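16L protein (Yaba-like disease virus, PDB 6TQP) probably inhibits apoptosis of the infected cell as a viral Bcl-2-like protein that binds the BH3 segments of pro-apoptotic host proteins. Local coordinates at residues 91-95 / 96-100; 39-42 / 43-47. All coordinates share one frame; numbering follows the deposited sequence.

Contact 1: residues 91-95 / 96-100; sequences ENDNR and PSVKL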
ATOM      1  N   GLU A  91       8.011   3.455   8.571  1.00 29.77           N
ATOM      2  CA  GLU A  91       8.856   3.239   9.739  1.00 32.29           C
ATOM      3  C   GLU A  91       8.374   4.065  10.927  1.00 33.15           C
ATOM      4  O   GLU A  91       8.483   3.620  12.079  1.00 38.32           O
ATOM      5  CB  GLU A  91      10.312   3.566   9.404  1.00 52.40           C
ATOM      6  CG  GLU A  91      10.944   2.565   8.455  1.00105.72           C
ATOM      7  CD  GLU A  91      12.330   2.977   8.001  1.00112.77           C
ATOM      8  OE1 GLU A  91      12.740   4.126   8.282  1.00 80.48           O
ATOM      9  OE2 GLU A  91      13.006   2.145   7.357  1.00 91.86           O
ATOM     10  N   ASN A  92       7.831   5.257  10.672  1.00 32.16           N
ATOM     11  CA  ASN A  92       7.329   6.095  11.759  1.00 38.27           C
ATOM     12  C   ASN A  92       6.073   5.534  12.401  1.00 37.00           C
ATOM     13  O   ASN A  92       5.819   5.797  13.583  1.00 45.41           O
ATOM     14  CB  ASN A  92       7.033   7.506  11.258  1.00 38.51           C
ATOM     15  CG  ASN A  92       8.285   8.325  11.056  1.00 51.54           C
ATOM     16  OD1 ASN A  92       9.360   7.968  11.541  1.00 49.92           O
ATOM     17  ND2 ASN A  92       8.153   9.442  10.350  1.00 57.06           N
ATOM     18  N   ASP A  93       5.260   4.793  11.643  1.00 34.70           N
ATOM     19  CA  ASP A  93       3.982   4.303  12.164  1.00 27.34           C
ATOM     20  C   ASP A  93       3.705   2.938  11.520  1.00 34.09           C
ATOM     21  O   ASP A  93       2.992   2.842  10.521  1.00 29.55           O
ATOM     22  CB  ASP A  93       2.868   5.300  11.886  1.00 29.58           C
ATOM     23  CG  ASP A  93       1.602   4.980  12.627  1.00 35.07           C
ATOM     24  OD1 ASP A  93       1.575   3.951  13.334  1.00 34.46           O
ATOM     25  OD2 ASP A  93       0.629   5.748  12.492  1.00 31.36           O
ATOM     26  N   ASN A  94       4.237   1.885  12.141  1.00 36.04           N
ATOM     27  CA  ASN A  94       4.366   0.571  11.527  1.00 36.15           C
ATOM     28  C   ASN A  94       3.115  -0.310  11.649  1.00 39.76           C
ATOM     29  O   ASN A  94       3.220  -1.527  11.492  1.00 48.80           O
ATOM     30  CB  ASN A  94       5.554  -0.158  12.153  1.00 49.05           C
ATOM     31  CG  ASN A  94       5.987  -1.341  11.353  1.00 66.04           C
ATOM     32  OD1 ASN A  94       6.075  -1.270  10.130  1.00 59.30           O
ATOM     33  ND2 ASN A  94       6.242  -2.454  12.033  1.00 87.15           N
ATOM     34  N   ARG A  95       1.946   0.249  11.903  1.00 35.23           N
ATOM     35  CA  ARG A  95       0.800  -0.598  12.224  1.00 28.94           C
ATOM     36  C   ARG A  95       0.217  -1.276  10.978  1.00 31.27           C
ATOM     37  O   ARG A  95       0.416  -0.811   9.853  1.00 28.70           O
ATOM     38  CB  ARG A  95      -0.268   0.228  12.924  1.00 29.73           C
ATOM     39  CG  ARG A  95       0.218   0.750  14.294  1.00 29.15           C
ATOM     40  CD  ARG A  95      -0.755   1.699  14.895  1.00 35.20           C
ATOM     41  NE  ARG A  95      -0.833   2.938  14.135  1.00 30.35           N
ATOM     42  CZ  ARG A  95      -1.867   3.771  14.189  1.00 27.10           C
ATOM     43  NH1 ARG A  95      -2.902   3.487  14.964  1.00 31.06           N
ATOM     44  NH2 ARG A  95      -1.877   4.873  13.457  1.00 32.93           N
ATOM     45  N   PRO A  96      -0.491  -2.403  11.154  1.00 29.01           N
ATOM     46  CA  PRO A  96      -1.145  -3.039   9.992  1.00 29.13           C
ATOM     47  C   PRO A  96      -2.110  -2.123   9.266  1.00 25.11           C
ATOM     48  O   PRO A  96      -2.133  -2.104   8.028  1.00 28.11           O
ATOM     49  CB  PRO A  96      -1.864  -4.241  10.617  1.00 27.56           C
ATOM     50  CG  PRO A  96      -1.063  -4.584  11.796  1.00 33.78           C
ATOM     51  CD  PRO A  96      -0.556  -3.266  12.350  1.00 31.71           C
ATOM     52  N   SER A  97      -2.922  -1.361  10.005  1.00 26.21           N
ATOM     53  CA  SER A  97      -3.871  -0.452   9.371  1.00 25.26           C
ATOM     54  C   SER A  97      -3.156   0.598   8.529  1.00 32.56           C
ATOM     55  O   SER A  97      -3.647   0.992   7.465  1.00 27.75           O
ATOM     56  CB  SER A  97      -4.742   0.210  10.442  1.00 30.38           C
ATOM     57  OG  SER A  97      -3.928   0.689  11.509  1.00 41.20           O
ATOM     58  N   VAL A  98      -2.005   1.083   8.997  1.00 29.37           N
ATOM     59  CA  VAL A  98      -1.225   2.015   8.190  1.00 22.90           C
ATOM     60  C   VAL A  98      -0.780   1.350   6.894  1.00 27.87           C
ATOM     61  O   VAL A  98      -0.801   1.965   5.821  1.00 27.88           O
ATOM     62  CB  VAL A  98      -0.019   2.547   8.989  1.00 28.57           C
ATOM     63  CG1 VAL A  98       0.882   3.389   8.103  1.00 28.69           C
ATOM     64  CG2 VAL A  98      -0.502   3.361  10.169  1.00 26.05           C
ATOM     65  N   LYS A  99      -0.341   0.096   6.976  1.00 25.63           N
ATOM     66  CA  LYS A  99       0.110  -0.597   5.775  1.00 29.46           C
ATOM     67  C   LYS A  99      -1.011  -0.692   4.756  1.00 26.02           C
ATOM     68  O   LYS A  99      -0.786  -0.500   3.557  1.00 30.34           O
ATOM     69  CB  LYS A  99       0.633  -1.981   6.138  1.00 31.32           C
ATOM     70  CG  LYS A  99       1.968  -1.939   6.867  1.00 29.72           C
ATOM     71  CD  LYS A  99       2.424  -3.310   7.331  1.00 26.88           C
ATOM     72  CE  LYS A  99       3.824  -3.254   7.975  1.00 24.94           C
ATOM     73  NZ  LYS A  99       4.379  -4.620   8.276  1.00 34.07           N
ATOM     74  N   LEU A 100      -2.231  -0.965   5.212  1.00 26.43           N
ATOM     75  CA  LEU A 100      -3.356  -1.017   4.287  1.00 27.80           C
ATOM     76  C   LEU A 100      -3.574   0.337   3.634  1.00 34.89           C
ATOM     77  O   LEU A 100      -3.749   0.426   2.414  1.00 31.06           O
ATOM     78  CB  LEU A 100      -4.611  -1.475   5.017  1.00 25.55           C
ATOM     79  CG  LEU A 100      -4.584  -2.937   5.471  1.00 30.70           C
ATOM     80  CD1 LEU A 100      -5.809  -3.231   6.265  1.00 30.30           C
ATOM     81  CD2 LEU A 100      -4.501  -3.895   4.269  1.00 28.63           C
TER
HETATM   82  O   HOH W   1       6.672  -3.904   9.797  1.00 44.14           O

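Contact 2: residues 39-42 / 43-47; sequences YENK and LLNLI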
ATOM      1  N   TYR A  39      -3.131 -19.627  -1.187  1.00 31.03           N
ATOM      2  CA  TYR A  39      -3.074 -18.861   0.053  1.00 29.92           C
ATOM      3  C   TYR A  39      -2.981 -17.370  -0.239  1.00 28.42           C
ATOM      4  O   TYR A  39      -3.678 -16.555   0.378  1.00 30.38           O
ATOM      5  CB  TYR A  39      -1.889 -19.329   0.893  1.00 43.48           C
ATOM      6  CG  TYR A  39      -1.774 -18.585   2.201  1.00 32.19           C
ATOM      7  CD1 TYR A  39      -2.715 -18.769   3.206  1.00 39.69           C
ATOM      8  CD2 TYR A  39      -0.736 -17.698   2.423  1.00 36.89           C
ATOM      9  CE1 TYR A  39      -2.615 -18.095   4.399  1.00 56.75           C
ATOM     10  CE2 TYR A  39      -0.625 -17.027   3.618  1.00 37.09           C
ATOM     11  CZ  TYR A  39      -1.572 -17.224   4.597  1.00 49.54           C
ATOM     12  OH  TYR A  39      -1.473 -16.547   5.783  1.00 44.53           O
ATOM     13  N   GLU A  40      -2.131 -16.996  -1.196  1.00 28.47           N
ATOM     14  CA  GLU A  40      -2.011 -15.589  -1.560  1.00 29.80           C
ATOM     15  C   GLU A  40      -3.333 -15.048  -2.087  1.00 26.86           C
ATOM     16  O   GLU A  40      -3.713 -13.912  -1.783  1.00 31.63           O
ATOM     17  CB  GLU A  40      -0.894 -15.415  -2.597  1.00 31.63           C
ATOM     18  CG  GLU A  40       0.487 -15.728  -2.066  1.00 33.45           C
ATOM     19  CD  GLU A  40       1.492 -16.014  -3.160  1.00 36.58           C
ATOM     20  OE1 GLU A  40       1.103 -16.074  -4.357  1.00 30.15           O
ATOM     21  OE2 GLU A  40       2.676 -16.208  -2.810  1.00 31.08           O
ATOM     22  N   ASN A  41      -4.064 -15.856  -2.865  1.00 28.69           N
ATOM     23  CA  ASN A  41      -5.336 -15.389  -3.397  1.00 28.64           C
ATOM     24  C   ASN A  41      -6.325 -15.099  -2.275  1.00 31.57           C
ATOM     25  O   ASN A  41      -7.115 -14.151  -2.360  1.00 30.98           O
ATOM     26  CB  ASN A  41      -5.901 -16.421  -4.375  1.00 30.42           C
ATOM     27  CG  ASN A  41      -7.159 -15.947  -5.036  1.00 31.26           C
ATOM     28  OD1 ASN A  41      -7.139 -15.007  -5.818  1.00 30.98           O
ATOM     29  ND2 ASN A  41      -8.265 -16.600  -4.731  1.00 32.55           N
ATOM     30  N   LYS A  42      -6.289 -15.898  -1.206  1.00 31.89           N
ATOM     31  CA  LYS A  42      -7.145 -15.619  -0.059  1.00 34.54           C
ATOM     32  C   LYS A  42      -6.804 -14.268   0.552  1.00 28.33           C
ATOM     33  O   LYS A  42      -7.696 -13.471   0.865  1.00 30.07           O
ATOM     34  CB  LYS A  42      -7.004 -16.728   0.983  1.00 36.83           C
ATOM     35  CG  LYS A  42      -7.676 -18.032   0.588  1.00 41.70           C
ATOM     36  CD  LYS A  42      -7.331 -19.140   1.576  1.00 42.11           C
ATOM     37  CE  LYS A  42      -8.039 -20.445   1.239  1.00 45.20           C
ATOM     38  NZ  LYS A  42      -9.514 -20.336   1.456  1.00 47.43           N
ATOM     39  N   LEU A  43      -5.512 -13.984   0.696  1.00 28.43           N
ATOM     40  CA  LEU A  43      -5.094 -12.709   1.265  1.00 33.26           C
ATOM     41  C   LEU A  43      -5.454 -11.558   0.345  1.00 29.40           C
ATOM     42  O   LEU A  43      -5.822 -10.473   0.811  1.00 32.80           O
ATOM     43  CB  LEU A  43      -3.596 -12.721   1.519  1.00 25.10           C
ATOM     44  CG  LEU A  43      -3.087 -13.753   2.528  1.00 33.73           C
ATOM     45  CD1 LEU A  43      -1.580 -13.687   2.602  1.00 33.13           C
ATOM     46  CD2 LEU A  43      -3.678 -13.560   3.924  1.00 32.82           C
ATOM     47  N   LEU A  44      -5.324 -11.768  -0.964  1.00 27.52           N
ATOM     48  CA  LEU A  44      -5.727 -10.752  -1.930  1.00 31.84           C
ATOM     49  C   LEU A  44      -7.183 -10.344  -1.728  1.00 34.05           C
ATOM     50  O   LEU A  44      -7.504  -9.150  -1.673  1.00 36.01           O
ATOM     51  CB  LEU A  44      -5.511 -11.270  -3.356  1.00 25.66           C
ATOM     52  CG  LEU A  44      -6.063 -10.324  -4.432  1.00 27.24           C
ATOM     53  CD1 LEU A  44      -5.271  -9.045  -4.527  1.00 38.05           C
ATOM     54  CD2 LEU A  44      -6.123 -11.044  -5.785  1.00 31.49           C
ATOM     55  N   ASN A  45      -8.089 -11.324  -1.649  1.00 36.13           N
ATOM     56  CA  ASN A  45      -9.505 -11.002  -1.490  1.00 31.84           C
ATOM     57  C   ASN A  45      -9.745 -10.151  -0.245  1.00 38.38           C
ATOM     58  O   ASN A  45     -10.572  -9.235  -0.262  1.00 41.96           O
ATOM     59  CB  ASN A  45     -10.339 -12.288  -1.440  1.00 33.43           C
ATOM     60  CG  ASN A  45     -10.346 -13.020  -2.776  1.00 43.50           C
ATOM     61  OD1 ASN A  45     -10.100 -12.412  -3.817  1.00 47.41           O
ATOM     62  ND2 ASN A  45     -10.631 -14.323  -2.753  1.00 50.03           N
ATOM     63  N   LEU A  46      -9.014 -10.416   0.836  1.00 34.62           N
ATOM     64  CA  LEU A  46      -9.202  -9.640   2.058  1.00 35.19           C
ATOM     65  C   LEU A  46      -8.662  -8.223   1.893  1.00 35.19           C
ATOM     66  O   LEU A  46      -9.323  -7.240   2.253  1.00 39.10           O
ATOM     67  CB  LEU A  46      -8.519 -10.340   3.224  1.00 35.88           C
ATOM     68  CG  LEU A  46      -9.116 -11.704   3.593  1.00 40.17           C
ATOM     69  CD1 LEU A  46      -8.249 -12.389   4.639  1.00 41.09           C
ATOM     70  CD2 LEU A  46     -10.554 -11.573   4.094  1.00 47.55           C
ATOM     71  N   ILE A  47      -7.459  -8.105   1.345  1.00 29.13           N
ATOM     72  CA  ILE A  47      -6.818  -6.802   1.206  1.00 35.46           C
ATOM     73  C   ILE A  47      -7.571  -5.939   0.207  1.00 38.25           C
ATOM     74  O   ILE A  47      -7.708  -4.722   0.384  1.00 33.49           O
ATOM     75  CB  ILE A  47      -5.357  -7.000   0.781  1.00 33.76           C
ATOM     76  CG1 ILE A  47      -4.529  -7.470   1.979  1.00 41.48           C
ATOM     77  CG2 ILE A  47      -4.784  -5.726   0.154  1.00 37.02           C
ATOM     78  CD1 ILE A  47      -3.186  -8.014   1.601  1.00 43.58           C
TER

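Contact 1: residues 91-95 / 96-100
The short link joining helix 76-92 to helix 96-113 is a local helix-start contact in which Asp93, Asn94 and Arg95 close on Val98 and Lys99, with Arg95 as N-cap residue. The carbonyl of Arg95 begins the new helix by accepting the amide of Lys99, Lys99 N to Arg95 O being 3.1 Å. Val98 lies against Asp93: its CG1 is 3.3 Å from Asp93 O, while CG2 meets the Asp93 carboxylate, 3.5 Å from OD2. Arg95 grips the same carboxylate side-on, NE to OD1 at 2.7 Å and NH2 to OD2 at 2.8 Å, through the syn lone pairs, with the oxygens somewhat out of the guanidinium plane. A bend at chi3 (-68°) folds the arginine back to Asp93 and leaves NH1 for a salt bridge to an acidic side chain of the bound peptide. Lys99, extended beyond CG, passes its CE 3.7 Å from Asn94 OD1; its NZ donates to the carbonyl O of Ile133 and also to a water that Asn94 ND2 reaches too. The link thus borders the peptide site, where Ser97 and Val98 also pack, while Pro96 and Leu100 lean on helix 137-148 and Leu100 reaches helix 38-68.

Contact 2: residues 39-42 / 43-47
Tyr39 and Leu43, one helical turn apart, form the apolar part of a regular i to i+4 alpha-helical contact near the start of helix 38-68, in the all-helical Bcl-2-like fold. With its CG anti to the backbone N (chi1 -180°), the Tyr39 ring is set beside the leucine: CE2 lies 3.6 Å from Leu43 CD1, and Leu43 CG stands over one face, offset toward the rim. Helix 12-27 and helix 137-148 add Phe12 and Ile141 to the surroundings of this ring. Leu44 and Ile47 carry the apolar surface onward, to Phe22 and Ile144 respectively.

The polar side chains behave differently. Glu40 points away from 43-47 and is held through both carboxylate oxygens, OE1 by the backbone N of Ser37 and OE2 by Asn18 ND2, which ties the helix start to helix 12-27. Asn41 and Asn45 approach with their amide planes 78° apart, ND2 to ND2 at 3.8 Å, a contact between two donor groups and not a bond.

Backbone bonds supply the regular frame. Leu43 N donates to Tyr39 O and Asn45 N to Asn41 O, whereas the bond from Leu46 N to Lys42 O is weak at 3.3 Å. The shortest of the four is Leu44 N to Glu40 O, at 2.8 Å.

Overall arrangement
Contact 2 comes first along the chain, near the start of helix 38-68; contact 1 follows at the link from helix 76-92 into helix 96-113. Their centres lie about 19 Å apart, yet they meet where Leu100 CD2 packs on Ile47 CG1 at 4.2 Å. Helix 137-148 is a shared neighbour, since Ile144 touches both Leu100 and Ile47. The pair illustrates how short-range contacts serve a helical bundle: 39-47 gives a regular helical turn that packs against other helices, whereas 91-100 links two successive helices and presents residues to the bound peptide. That division is consistent with a Bcl-2-like scaffold carrying a ligand groove.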